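NADPH-dependent nitro/flavin reductase (Bacillus subtilis, PDB 3N2S) catalyses NADPH-dependent flavin reduction and also reduces nitroaromatic compounds, quinones and azo dyes, working as an FMN-binding homodimer. Local coordinates at residues 43-48 and 81-86; 61-66 and 139-144; 174-179 and 199-204; 32-37 and 119-124. One frame throughout, in Å; residues are numbered along the deposited sequence.

Contact 1 of 4, residues 43-48 and 81-86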
loop_
_atom_site.group_PDB
_atom_site.type_symbol
_atom_site.label_atom_id
_atom_site.label_comp_id
_atom_site.label_asym_id
_atom_site.label_seq_id
_atom_site.Cartn_x
_atom_site.Cartn_y
_atom_site.Cartn_z
ATOM N N VAL A 43 5.181 0.589 -13.662
ATOM C CA VAL A 43 4.971 -0.861 -13.830
ATOM C C VAL A 43 3.558 -1.366 -13.625
ATOM O O VAL A 43 3.207 -2.404 -14.205
ATOM C CB VAL A 43 6.042 -1.759 -13.145
ATOM C CG1 VAL A 43 7.453 -1.273 -13.467
ATOM C CG2 VAL A 43 5.840 -1.807 -11.629
ATOM N N GLN A 44 2.752 -0.669 -12.781
ATOM C CA GLN A 44 1.357 -1.035 -12.474
ATOM C C GLN A 44 1.276 -2.542 -12.154
ATOM O O GLN A 44 0.528 -3.289 -12.791
ATOM C CB GLN A 44 0.421 -0.647 -13.649
ATOM C CG GLN A 44 0.408 0.849 -13.935
ATOM C CD GLN A 44 -0.076 1.184 -15.336
ATOM O OE1 GLN A 44 -1.265 1.245 -15.607
ATOM N NE2 GLN A 44 0.832 1.478 -16.231
ATOM N N ALA A 45 2.096 -2.969 -11.183
ATOM C CA ALA A 45 2.304 -4.385 -10.842
ATOM C C ALA A 45 1.190 -5.027 -10.004
ATOM O O ALA A 45 1.454 -5.669 -8.996
ATOM C CB ALA A 45 3.672 -4.572 -10.195
ATOM N N TYR A 46 -0.053 -4.899 -10.470
ATOM C CA TYR A 46 -1.202 -5.451 -9.752
ATOM C C TYR A 46 -2.336 -5.833 -10.688
ATOM O O TYR A 46 -2.393 -5.390 -11.842
ATOM C CB TYR A 46 -1.708 -4.438 -8.682
ATOM C CG TYR A 46 -2.104 -3.098 -9.263
ATOM C CD1 TYR A 46 -3.410 -2.858 -9.682
ATOM C CD2 TYR A 46 -1.154 -2.100 -9.468
ATOM C CE1 TYR A 46 -3.758 -1.663 -10.306
ATOM C CE2 TYR A 46 -1.489 -0.897 -10.081
ATOM C CZ TYR A 46 -2.791 -0.684 -10.504
ATOM O OH TYR A 46 -3.110 0.501 -11.106
ATOM N N SER A 47 -3.275 -6.617 -10.154
ATOM C CA SER A 47 -4.524 -7.003 -10.782
ATOM C C SER A 47 -5.606 -6.972 -9.740
ATOM O O SER A 47 -5.326 -7.095 -8.541
ATOM C CB SER A 47 -4.429 -8.384 -11.430
ATOM O OG SER A 47 -4.013 -8.203 -12.772
ATOM N N ILE A 48 -6.843 -6.724 -10.186
ATOM C CA ILE A 48 -8.016 -6.643 -9.322
ATOM C C ILE A 48 -9.021 -7.654 -9.832
ATOM O O ILE A 48 -9.440 -7.570 -10.989
ATOM C CB ILE A 48 -8.604 -5.207 -9.299
ATOM C CG1 ILE A 48 -7.531 -4.142 -8.955
ATOM C CG2 ILE A 48 -9.828 -5.128 -8.363
ATOM C CD1 ILE A 48 -7.946 -2.657 -9.264
ATOM N N ALA A 81 -0.805 -8.903 -6.198
ATOM C CA ALA A 81 0.495 -8.477 -6.706
ATOM C C ALA A 81 0.538 -9.204 -8.053
ATOM O O ALA A 81 0.133 -10.374 -8.129
ATOM C CB ALA A 81 1.613 -8.964 -5.785
ATOM N N ASP A 82 0.904 -8.505 -9.134
ATOM C CA ASP A 82 0.904 -9.113 -10.470
ATOM C C ASP A 82 2.165 -8.778 -11.251
ATOM O O ASP A 82 2.346 -7.640 -11.671
ATOM C CB ASP A 82 -0.362 -8.693 -11.275
ATOM C CG ASP A 82 -0.588 -9.390 -12.619
ATOM O OD1 ASP A 82 0.397 -9.832 -13.237
ATOM O OD2 ASP A 82 -1.739 -9.392 -13.101
ATOM N N LEU A 83 2.986 -9.797 -11.498
ATOM C CA LEU A 83 4.186 -9.696 -12.345
ATOM C C LEU A 83 4.050 -10.637 -13.554
ATOM O O LEU A 83 4.948 -10.732 -14.404
ATOM C CB LEU A 83 5.455 -9.940 -11.532
ATOM C CG LEU A 83 5.770 -8.838 -10.486
ATOM C CD1 LEU A 83 6.895 -9.222 -9.576
ATOM C CD2 LEU A 83 6.044 -7.489 -11.150
ATOM N N TYR A 84 2.895 -11.305 -13.641
ATOM C CA TYR A 84 2.561 -12.214 -14.753
ATOM C C TYR A 84 2.395 -11.411 -16.051
ATOM O O TYR A 84 2.852 -11.846 -17.112
ATOM C CB TYR A 84 1.302 -13.002 -14.420
ATOM C CG TYR A 84 0.756 -13.850 -15.551
ATOM C CD1 TYR A 84 1.234 -15.138 -15.776
ATOM C CD2 TYR A 84 -0.287 -13.393 -16.351
ATOM C CE1 TYR A 84 0.699 -15.945 -16.781
ATOM C CE2 TYR A 84 -0.832 -14.193 -17.360
ATOM C CZ TYR A 84 -0.344 -15.474 -17.563
ATOM O OH TYR A 84 -0.860 -16.255 -18.572
ATOM N N ARG A 85 1.758 -10.226 -15.956
ATOM C CA ARG A 85 1.566 -9.294 -17.073
ATOM C C ARG A 85 2.930 -8.990 -17.724
ATOM O O ARG A 85 3.063 -9.067 -18.948
ATOM C CB ARG A 85 0.936 -7.993 -16.533
ATOM C CG ARG A 85 0.701 -6.880 -17.578
ATOM C CD ARG A 85 0.028 -5.641 -16.990
ATOM N NE ARG A 85 -1.283 -5.977 -16.418
ATOM C CZ ARG A 85 -1.586 -5.886 -15.124
ATOM N NH1 ARG A 85 -0.696 -5.407 -14.259
ATOM N NH2 ARG A 85 -2.778 -6.265 -14.688
ATOM N N HIS A 86 3.940 -8.724 -16.887
ATOM C CA HIS A 86 5.319 -8.389 -17.258
ATOM C C HIS A 86 6.030 -9.616 -17.845
ATOM O O HIS A 86 6.699 -9.498 -18.872
ATOM C CB HIS A 86 6.046 -7.753 -16.047
ATOM C CG HIS A 86 5.194 -6.703 -15.387
ATOM N ND1 HIS A 86 4.144 -7.046 -14.532
ATOM C CD2 HIS A 86 5.177 -5.366 -15.570
ATOM C CE1 HIS A 86 3.553 -5.905 -14.207
ATOM N NE2 HIS A 86 4.150 -4.867 -14.798
#
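Strand 46-51 begins beside the end of strand 75-82: Y46 and A81 form an antiparallel non-hydrogen-bonded pair, and D82 N donates almost straight to A45 O (2.9 Å, 170°). A45 is the centre of an inverse gamma turn leading into strand 46-51, while D82 precedes the turn into helix 84-92. D82 OD1 caps that helix, taking R85 N on its syn lone pair at 3.1 Å. The other oxygen, D82 OD2, receives S47 OG on its anti lone pair at 2.6 Å. R85 runs extended to a bend at chi3 (-60°), then grips Y46 O end-on with NH1 and NH2, each 3.0 Å away, the oxygen lying in the guanidinium plane. H86 NE2 donates to V43 O within its ring plane (2.7 Å). In the second subunit, Y187 OH also binds D82 OD2, and A180 O binds R85 NH2. One buried carboxylate thus joins strand, helix start and dimer partner; the S47 hydroxyl and the R85 backbone N-H, with the R85 charge nearby, would favour its ionised form.

Contact 2 of 4, residues 61-66 and 139-144; sequences SVLAGN and RNELDK
The apolar part of the contact rests on L63, in the last turn of helix 54-63. With CG anti to the carbonyl carbon (chi1 -62°), the side chain reaches across to helix 142-149 and meets K144 at about a right angle. L63 CD2 sits 3.7 Å from K144 CB and also touches the aliphatic K144 CD, whereas the far end of the lysine leads away. The same methyl lies 3.8 Å from E141 CB, and V145 and V148 of the second helix extend the patch. The contact joins the end of helix 54-63 to the start of helix 142-149 in the nitroreductase alpha-beta-alpha fold. Helix 54-63 closes with a Schellman motif, in which G65 takes a positive phi (99°) and G65 N bonds V62 O at 3.0 Å; E141 holds the N-cap position of helix 142-149. Polar contact is made through water. N140 ND2 donates to water 1 at 2.7 Å, and the water donates in turn to A64 O over 3.2 Å. The opposite end of this amide is held by R234, whose NE bonds N140 OD1, which fixes the way the amide is turned. A64 O also accepts from Q67 NE2, and since Q67 OE1 is bonded to FMN, this carbonyl belongs to the second shell of the flavin site.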
loop_
_atom_site.group_PDB
_atom_site.type_symbol
_atom_site.label_atom_id
_atom_site.label_comp_id
_atom_site.label_asym_id
_atom_site.label_seq_id
_atom_site.Cartn_x
_atom_site.Cartn_y
_atom_site.Cartn_z
ATOM N N SER A 61 -15.098 -16.407 1.715
ATOM C CA SER A 61 -15.546 -16.076 3.069
ATOM C C SER A 61 -15.047 -17.160 4.048
ATOM O O SER A 61 -14.498 -16.830 5.097
ATOM C CB SER A 61 -17.076 -15.999 3.117
ATOM O OG SER A 61 -17.501 -15.927 4.466
ATOM N N VAL A 62 -15.236 -18.449 3.684
ATOM C CA VAL A 62 -14.816 -19.595 4.511
ATOM C C VAL A 62 -13.306 -19.583 4.696
ATOM O O VAL A 62 -12.825 -19.642 5.842
ATOM C CB VAL A 62 -15.318 -20.954 3.950
ATOM C CG1 VAL A 62 -14.725 -22.127 4.733
ATOM C CG2 VAL A 62 -16.835 -21.006 3.985
ATOM N N LEU A 63 -12.557 -19.473 3.579
ATOM C CA LEU A 63 -11.088 -19.435 3.610
ATOM C C LEU A 63 -10.592 -18.270 4.451
ATOM O O LEU A 63 -9.597 -18.421 5.150
ATOM C CB LEU A 63 -10.492 -19.400 2.178
ATOM C CG LEU A 63 -10.809 -20.617 1.284
ATOM C CD1 LEU A 63 -10.465 -20.341 -0.192
ATOM C CD2 LEU A 63 -10.145 -21.884 1.809
ATOM N N ALA A 64 -11.320 -17.136 4.447
ATOM C CA ALA A 64 -10.963 -15.931 5.217
ATOM C C ALA A 64 -11.234 -16.055 6.741
ATOM O O ALA A 64 -10.910 -15.152 7.524
ATOM C CB ALA A 64 -11.673 -14.710 4.634
ATOM N N GLY A 65 -11.805 -17.183 7.144
ATOM C CA GLY A 65 -12.133 -17.481 8.530
ATOM C C GLY A 65 -13.592 -17.217 8.873
ATOM O O GLY A 65 -13.893 -16.824 10.001
ATOM N N ASN A 66 -14.507 -17.437 7.913
ATOM C CA ASN A 66 -15.958 -17.214 8.048
ATOM C C ASN A 66 -16.302 -15.758 8.325
ATOM O O ASN A 66 -16.699 -15.377 9.433
ATOM C CB ASN A 66 -16.617 -18.184 9.054
ATOM C CG ASN A 66 -16.463 -19.614 8.633
ATOM O OD1 ASN A 66 -16.940 -20.025 7.588
ATOM N ND2 ASN A 66 -15.740 -20.373 9.403
ATOM N N ARG A 139 -5.400 -14.626 3.259
ATOM C CA ARG A 139 -4.015 -15.135 3.375
ATOM C C ARG A 139 -3.876 -16.353 4.308
ATOM O O ARG A 139 -2.773 -16.888 4.441
ATOM C CB ARG A 139 -3.010 -14.025 3.751
ATOM C CG ARG A 139 -2.863 -12.963 2.663
ATOM C CD ARG A 139 -1.600 -12.141 2.824
ATOM N NE ARG A 139 -1.443 -11.596 4.178
ATOM C CZ ARG A 139 -2.001 -10.469 4.628
ATOM N NH1 ARG A 139 -2.799 -9.751 3.843
ATOM N NH2 ARG A 139 -1.801 -10.078 5.880
ATOM N N ASN A 140 -4.987 -16.806 4.933
ATOM C CA ASN A 140 -4.982 -18.018 5.762
ATOM C C ASN A 140 -4.734 -19.235 4.873
ATOM O O ASN A 140 -4.083 -20.184 5.308
ATOM C CB ASN A 140 -6.332 -18.203 6.499
ATOM C CG ASN A 140 -6.606 -17.236 7.617
ATOM O OD1 ASN A 140 -5.695 -16.744 8.280
ATOM N ND2 ASN A 140 -7.881 -16.988 7.886
ATOM N N GLU A 141 -5.266 -19.221 3.634
ATOM C CA GLU A 141 -5.204 -20.359 2.717
ATOM C C GLU A 141 -4.984 -19.898 1.282
ATOM O O GLU A 141 -5.821 -20.154 0.431
ATOM C CB GLU A 141 -6.512 -21.172 2.821
ATOM C CG GLU A 141 -6.849 -21.655 4.223
ATOM C CD GLU A 141 -7.446 -23.042 4.331
ATOM O OE1 GLU A 141 -8.425 -23.204 5.094
ATOM O OE2 GLU A 141 -6.922 -23.971 3.676
ATOM N N LEU A 142 -3.872 -19.194 1.010
ATOM C CA LEU A 142 -3.623 -18.678 -0.338
ATOM C C LEU A 142 -3.616 -19.728 -1.455
ATOM O O LEU A 142 -4.042 -19.398 -2.550
ATOM C CB LEU A 142 -2.375 -17.801 -0.409
ATOM C CG LEU A 142 -2.483 -16.341 0.011
ATOM C CD1 LEU A 142 -1.200 -15.619 -0.343
ATOM C CD2 LEU A 142 -3.723 -15.617 -0.642
ATOM N N ASP A 143 -3.187 -20.989 -1.179
ATOM C CA ASP A 143 -3.175 -22.063 -2.184
ATOM C C ASP A 143 -4.599 -22.332 -2.646
ATOM O O ASP A 143 -4.839 -22.442 -3.839
ATOM C CB ASP A 143 -2.509 -23.343 -1.647
ATOM C CG ASP A 143 -1.947 -24.261 -2.741
ATOM O OD1 ASP A 143 -2.744 -24.762 -3.568
ATOM O OD2 ASP A 143 -0.720 -24.510 -2.740
ATOM N N LYS A 144 -5.566 -22.339 -1.714
ATOM C CA LYS A 144 -6.968 -22.543 -2.066
ATOM C C LYS A 144 -7.571 -21.303 -2.717
ATOM O O LYS A 144 -8.380 -21.441 -3.627
ATOM C CB LYS A 144 -7.783 -23.030 -0.856
ATOM C CG LYS A 144 -7.347 -24.426 -0.412
ATOM C CD LYS A 144 -8.204 -25.003 0.705
ATOM C CE LYS A 144 -7.636 -26.289 1.273
ATOM N NZ LYS A 144 -7.473 -27.352 0.244
HETATM O O HOH W 1 -8.458 -14.884 9.514
#

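Contact 3 of 4, residues 174-179 and 199-204; sequences PRLPKQ and NTYDKT. With FMN (flavin mononucleotide), chain E.
Y201 leaves helix 191-213 with CG anti to its backbone N (chi1 -168°), which sends the ring across the extended chain at 174-177. Y201 CB meets the proline ring first, 3.8 Å from P177 CD. Further out, Y201 CD2 packs against the methyl L176 CD2 at 3.5 Å. L176 CA lies over one face of the ring in a CH-pi contact, 3.8 Å from the centroid and 15° off the normal. Y201 CE1 comes within 3.3 Å of R175 O, which lies obliquely to the ring. At the tip Y201 OH donates to P174 O over 2.8 Å, from above the carbonyl plane, with the oxygen in the ring plane. Q44 NE2 of the second subunit bonds the same hydroxyl, and Y42 OH of that subunit bonds P174 O. P174 CB touches T204 CG2 at 3.9 Å. R175 presents the edge of its guanidinium to the flavin phosphate: NH1 and NH2 reach FMN O1P at 2.9 and 2.7 Å, while NE and NH2 bond Q35 O and A37 O of the second subunit. With S13, R15 and K173 also bonding the cofactor, the loop packed against Y201 forms part of the FMN pocket at the dimer interface.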
loop_
_atom_site.group_PDB
_atom_site.type_symbol
_atom_site.label_atom_id
_atom_site.label_comp_id
_atom_site.label_asym_id
_atom_site.label_seq_id
_atom_site.Cartn_x
_atom_site.Cartn_y
_atom_site.Cartn_z
ATOM N N PRO A 174 -9.868 4.735 17.660
ATOM C CA PRO A 174 -8.757 5.690 17.838
ATOM C C PRO A 174 -7.429 5.150 17.315
ATOM O O PRO A 174 -7.141 3.955 17.418
ATOM C CB PRO A 174 -8.698 5.898 19.358
ATOM C CG PRO A 174 -10.052 5.491 19.858
ATOM C CD PRO A 174 -10.440 4.333 18.957
ATOM N N ARG A 175 -6.641 6.044 16.741
ATOM C CA ARG A 175 -5.332 5.725 16.202
ATOM C C ARG A 175 -4.266 6.113 17.215
ATOM O O ARG A 175 -4.535 6.921 18.109
ATOM C CB ARG A 175 -5.112 6.494 14.883
ATOM C CG ARG A 175 -6.014 5.995 13.735
ATOM C CD ARG A 175 -5.757 4.519 13.391
ATOM N NE ARG A 175 -6.401 4.118 12.136
ATOM C CZ ARG A 175 -7.572 3.500 12.057
ATOM N NH1 ARG A 175 -8.274 3.252 13.152
ATOM N NH2 ARG A 175 -8.055 3.127 10.878
ATOM N N LEU A 176 -3.056 5.553 17.055
ATOM C CA LEU A 176 -1.907 5.879 17.906
ATOM C C LEU A 176 -1.720 7.387 18.018
ATOM O O LEU A 176 -1.970 8.113 17.044
ATOM C CB LEU A 176 -0.614 5.304 17.290
ATOM C CG LEU A 176 -0.337 3.797 17.529
ATOM C CD1 LEU A 176 0.603 3.257 16.442
ATOM C CD2 LEU A 176 0.294 3.556 18.915
ATOM N N PRO A 177 -1.224 7.897 19.165
ATOM C CA PRO A 177 -0.933 9.340 19.247
ATOM C C PRO A 177 0.034 9.709 18.134
ATOM O O PRO A 177 0.874 8.889 17.753
ATOM C CB PRO A 177 -0.256 9.476 20.621
ATOM C CG PRO A 177 -0.874 8.359 21.425
ATOM C CD PRO A 177 -0.892 7.217 20.435
ATOM N N LYS A 178 -0.108 10.914 17.580
ATOM C CA LYS A 178 0.744 11.432 16.510
ATOM C C LYS A 178 2.243 11.180 16.764
ATOM O O LYS A 178 2.932 10.660 15.889
ATOM C CB LYS A 178 0.460 12.936 16.305
ATOM C CG LYS A 178 1.348 13.636 15.265
ATOM C CD LYS A 178 1.199 15.151 15.369
ATOM C CE LYS A 178 2.026 15.895 14.351
ATOM N NZ LYS A 178 1.868 17.362 14.505
ATOM N N GLN A 179 2.727 11.529 17.967
ATOM C CA GLN A 179 4.128 11.381 18.340
ATOM C C GLN A 179 4.667 9.918 18.392
ATOM O O GLN A 179 5.886 9.716 18.374
ATOM C CB GLN A 179 4.463 12.252 19.568
ATOM C CG GLN A 179 3.891 11.767 20.906
ATOM C CD GLN A 179 2.454 12.089 21.289
ATOM O OE1 GLN A 179 2.027 11.773 22.414
ATOM N NE2 GLN A 179 1.671 12.721 20.412
ATOM N N ASN A 199 1.442 4.088 27.115
ATOM C CA ASN A 199 0.572 4.071 28.299
ATOM C C ASN A 199 -0.685 4.866 28.019
ATOM O O ASN A 199 -1.777 4.411 28.354
ATOM C CB ASN A 199 1.288 4.667 29.539
ATOM C CG ASN A 199 2.214 3.733 30.275
ATOM O OD1 ASN A 199 2.510 2.612 29.854
ATOM N ND2 ASN A 199 2.703 4.197 31.403
ATOM N N THR A 200 -0.531 6.063 27.420
ATOM C CA THR A 200 -1.651 6.944 27.072
ATOM C C THR A 200 -2.573 6.211 26.081
ATOM O O THR A 200 -3.782 6.207 26.273
ATOM C CB THR A 200 -1.127 8.265 26.471
ATOM O OG1 THR A 200 -0.294 8.897 27.441
ATOM C CG2 THR A 200 -2.246 9.218 26.070
ATOM N N TYR A 201 -1.993 5.619 25.028
ATOM C CA TYR A 201 -2.771 4.885 24.026
ATOM C C TYR A 201 -3.486 3.692 24.612
ATOM O O TYR A 201 -4.662 3.514 24.327
ATOM C CB TYR A 201 -1.905 4.471 22.832
ATOM C CG TYR A 201 -2.720 3.979 21.653
ATOM C CD1 TYR A 201 -3.794 4.721 21.162
ATOM C CD2 TYR A 201 -2.374 2.815 20.984
ATOM C CE1 TYR A 201 -4.515 4.295 20.043
ATOM C CE2 TYR A 201 -3.066 2.395 19.847
ATOM C CZ TYR A 201 -4.137 3.132 19.382
ATOM O OH TYR A 201 -4.828 2.685 18.282
ATOM N N ASP A 202 -2.803 2.896 25.456
ATOM C CA ASP A 202 -3.430 1.747 26.108
ATOM C C ASP A 202 -4.648 2.149 26.961
ATOM O O ASP A 202 -5.654 1.438 26.965
ATOM C CB ASP A 202 -2.409 0.972 26.951
ATOM C CG ASP A 202 -1.613 -0.041 26.146
ATOM O OD1 ASP A 202 -2.027 -0.355 25.002
ATOM O OD2 ASP A 202 -0.640 -0.586 26.688
ATOM N N LYS A 203 -4.568 3.305 27.635
ATOM C CA LYS A 203 -5.689 3.826 28.439
ATOM C C LYS A 203 -6.826 4.277 27.484
ATOM O O LYS A 203 -7.986 3.983 27.751
ATOM C CB LYS A 203 -5.216 4.989 29.329
ATOM C CG LYS A 203 -6.301 5.477 30.296
ATOM C CD LYS A 203 -5.877 6.755 31.012
ATOM C CE LYS A 203 -6.993 7.322 31.857
ATOM N NZ LYS A 203 -8.107 7.889 31.041
ATOM N N THR A 204 -6.486 4.977 26.375
ATOM C CA THR A 204 -7.478 5.420 25.364
ATOM C C THR A 204 -8.250 4.199 24.817
ATOM O O THR A 204 -9.474 4.229 24.687
ATOM C CB THR A 204 -6.790 6.169 24.212
ATOM O OG1 THR A 204 -6.192 7.362 24.698
ATOM C CG2 THR A 204 -7.753 6.521 23.063
HETATM N N1 FMN E . -11.069 -6.647 9.085
HETATM C C2 FMN E . -11.782 -7.805 9.108
HETATM O O2 FMN E . -12.890 -7.857 9.674
HETATM N N3 FMN E . -11.299 -8.929 8.515
HETATM C C4 FMN E . -10.121 -9.053 7.821
HETATM O O4 FMN E . -9.743 -10.106 7.292
HETATM C C4A FMN E . -9.314 -7.814 7.740
HETATM N N5 FMN E . -8.201 -7.799 7.049
HETATM C C5A FMN E . -7.562 -6.552 6.879
HETATM C C6 FMN E . -6.423 -6.514 6.033
HETATM C C7 FMN E . -5.805 -5.308 5.731
HETATM C C7M FMN E . -4.655 -5.294 4.736
HETATM C C8 FMN E . -6.249 -4.090 6.379
HETATM C C8M FMN E . -5.573 -2.786 6.139
HETATM C C9 FMN E . -7.376 -4.113 7.254
HETATM C C9A FMN E . -8.038 -5.329 7.538
HETATM N N10 FMN E . -9.222 -5.415 8.317
HETATM C C10 FMN E . -9.919 -6.577 8.430
HETATM C "C1'" FMN E . -9.750 -4.193 8.964
HETATM C "C2'" FMN E . -8.900 -3.860 10.199
HETATM O "O2'" FMN E . -9.267 -4.737 11.179
HETATM C "C3'" FMN E . -9.278 -2.445 10.627
HETATM O "O3'" FMN E . -8.883 -1.553 9.541
HETATM C "C4'" FMN E . -8.615 -2.031 12.016
HETATM O "O4'" FMN E . -9.335 -2.727 13.053
HETATM C "C5'" FMN E . -8.853 -0.517 12.267
HETATM O "O5'" FMN E . -10.297 -0.311 12.281
HETATM P P FMN E . -11.007 0.801 11.348
HETATM O O1P FMN E . -10.478 2.167 11.707
HETATM O O2P FMN E . -12.453 0.497 11.671
HETATM O O3P FMN E . -10.710 0.323 9.916
#

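Contact 4 of 4, residues 32-37 and 119-124; sequences KSAQAA and QNMSIA
Two helices of the alpha-beta-alpha sandwich, 24-35 and 104-127, pack on one side of the sheet through S33, A34 and A124 together with N120 and M121. The backbones come closest at A34 and M121, whose CA atoms are 4.7 Å apart. The fit is tightest at N120, which reaches over the end of segment 32-37 and presses its CB on S33 O at 3.3 Å. Its ND2 faces the second subunit, making a weak bond to Q119 OE1 there. S33 CB lies 3.6 Å from A124 CB, and the S33 hydroxyl is satisfied within its own helix by T29 O. M121, a selenomethionine, is extended to a bend at chi3 (-72°), so that its CE rests 4.1 Å from A34 CB, while the same side chain also covers F77 and F79 of the sheet. By contrast, A36, partly exposed, barely touches the other helix. A37 CB lies 3.5 Å from N120 OD1. Probably in keeping with an off-staggered chi1 (-106°), N120 OD1 stands 3.0 Å from S33 O, two acceptors with no hydrogen bond between them.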
loop_
_atom_site.group_PDB
_atom_site.type_symbol
_atom_site.label_atom_id
_atom_site.label_comp_id
_atom_site.label_asym_id
_atom_site.label_seq_id
_atom_site.Cartn_x
_atom_site.Cartn_y
_atom_site.Cartn_z
ATOM N N LYS A 32 -11.152 2.587 -11.994
ATOM C CA LYS A 32 -10.411 3.745 -12.539
ATOM C C LYS A 32 -9.714 4.530 -11.418
ATOM O O LYS A 32 -8.584 4.982 -11.598
ATOM C CB LYS A 32 -11.344 4.688 -13.341
ATOM C CG LYS A 32 -11.792 4.103 -14.688
ATOM C CD LYS A 32 -12.841 4.978 -15.383
ATOM C CE LYS A 32 -12.353 6.340 -15.818
ATOM N NZ LYS A 32 -13.484 7.254 -16.129
ATOM N N SER A 33 -10.400 4.703 -10.276
ATOM C CA SER A 33 -9.837 5.408 -9.123
ATOM C C SER A 33 -8.607 4.676 -8.601
ATOM O O SER A 33 -7.576 5.308 -8.356
ATOM C CB SER A 33 -10.876 5.541 -8.016
ATOM O OG SER A 33 -11.912 6.420 -8.429
ATOM N N ALA A 34 -8.706 3.348 -8.471
ATOM C CA ALA A 34 -7.609 2.468 -8.048
ATOM C C ALA A 34 -6.421 2.647 -8.997
ATOM O O ALA A 34 -5.311 2.917 -8.549
ATOM C CB ALA A 34 -8.076 1.011 -8.070
ATOM N N GLN A 35 -6.676 2.549 -10.331
ATOM C CA GLN A 35 -5.628 2.667 -11.337
ATOM C C GLN A 35 -4.899 3.997 -11.334
ATOM O O GLN A 35 -3.730 4.032 -11.703
ATOM C CB GLN A 35 -6.190 2.387 -12.746
ATOM C CG GLN A 35 -6.641 0.951 -12.959
ATOM C CD GLN A 35 -6.918 0.747 -14.416
ATOM O OE1 GLN A 35 -6.021 0.400 -15.196
ATOM N NE2 GLN A 35 -8.172 0.911 -14.783
ATOM N N ALA A 36 -5.572 5.084 -10.910
ATOM C CA ALA A 36 -5.019 6.445 -10.897
ATOM C C ALA A 36 -3.891 6.649 -9.880
ATOM O O ALA A 36 -3.199 7.657 -9.939
ATOM C CB ALA A 36 -6.140 7.448 -10.648
ATOM N N ALA A 37 -3.693 5.695 -8.948
ATOM C CA ALA A 37 -2.628 5.792 -7.939
ATOM C C ALA A 37 -1.257 5.796 -8.605
ATOM O O ALA A 37 -1.083 5.237 -9.690
ATOM C CB ALA A 37 -2.716 4.606 -6.964
ATOM N N GLN A 119 -6.174 1.559 -1.670
ATOM C CA GLN A 119 -6.542 2.703 -0.837
ATOM C C GLN A 119 -7.236 3.814 -1.629
ATOM O O GLN A 119 -8.144 4.450 -1.095
ATOM C CB GLN A 119 -5.394 3.185 0.060
ATOM C CG GLN A 119 -5.843 4.197 1.131
ATOM C CD GLN A 119 -7.008 3.807 2.035
ATOM O OE1 GLN A 119 -7.784 4.667 2.481
ATOM N NE2 GLN A 119 -7.199 2.535 2.322
ATOM N N ASN A 120 -6.861 3.991 -2.908
ATOM C CA ASN A 120 -7.562 4.922 -3.802
ATOM C C ASN A 120 -9.002 4.436 -3.992
ATOM O O ASN A 120 -9.941 5.239 -3.920
ATOM C CB ASN A 120 -6.872 4.997 -5.159
ATOM C CG ASN A 120 -6.089 6.269 -5.374
ATOM O OD1 ASN A 120 -5.572 6.527 -6.456
ATOM N ND2 ASN A 120 -5.979 7.082 -4.353
HETATM N N MSE A 121 -9.179 3.114 -4.216
HETATM C CA MSE A 121 -10.526 2.537 -4.345
HETATM C C MSE A 121 -11.337 2.769 -3.063
HETATM O O MSE A 121 -12.518 3.116 -3.139
HETATM C CB MSE A 121 -10.477 1.018 -4.672
HETATM C CG MSE A 121 -11.887 0.431 -4.839
HETATM SE SE MSE A 121 -11.985 -1.421 -5.341
HETATM C CE MSE A 121 -11.367 -1.292 -7.242
ATOM N N SER A 122 -10.697 2.575 -1.886
ATOM C CA SER A 122 -11.375 2.725 -0.603
ATOM C C SER A 122 -11.877 4.166 -0.414
ATOM O O SER A 122 -13.045 4.365 -0.056
ATOM C CB SER A 122 -10.456 2.309 0.550
ATOM O OG SER A 122 -10.153 0.921 0.454
ATOM N N ILE A 123 -11.009 5.155 -0.677
ATOM C CA ILE A 123 -11.384 6.584 -0.543
ATOM C C ILE A 123 -12.494 6.937 -1.545
ATOM O O ILE A 123 -13.457 7.631 -1.184
ATOM C CB ILE A 123 -10.165 7.515 -0.663
ATOM C CG1 ILE A 123 -9.118 7.238 0.447
ATOM C CG2 ILE A 123 -10.571 8.998 -0.640
ATOM C CD1 ILE A 123 -7.677 7.603 -0.121
ATOM N N ALA A 124 -12.358 6.464 -2.790
ATOM C CA ALA A 124 -13.397 6.702 -3.807
ATOM C C ALA A 124 -14.740 6.126 -3.328
ATOM O O ALA A 124 -15.743 6.844 -3.363
ATOM C CB ALA A 124 -12.988 6.084 -5.128
#

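In the fold
Contacts 1 and 4 are buried and touch each other, I48 CD1 lying against both A34 and M121 CE; along the chain contact 1 is nested within the loop that contact 4 closes. Their chemistry differs: contact 1 joins two strand ends and a helix start through charge and hydrogen bonds, contact 4 is close helix packing around N120 and small side chains. Contact 2 lies at the surface and relies on one leucine and a water; its helix 54-63 falls in the chain between the two strands of contact 1. Contact 3, partly buried, is centred about 37 Å from the centre of contact 1. Across the dimer, however, it meets contacts 1 and 4 of the partner, through Q44 and the carbonyls of Q35 and A37.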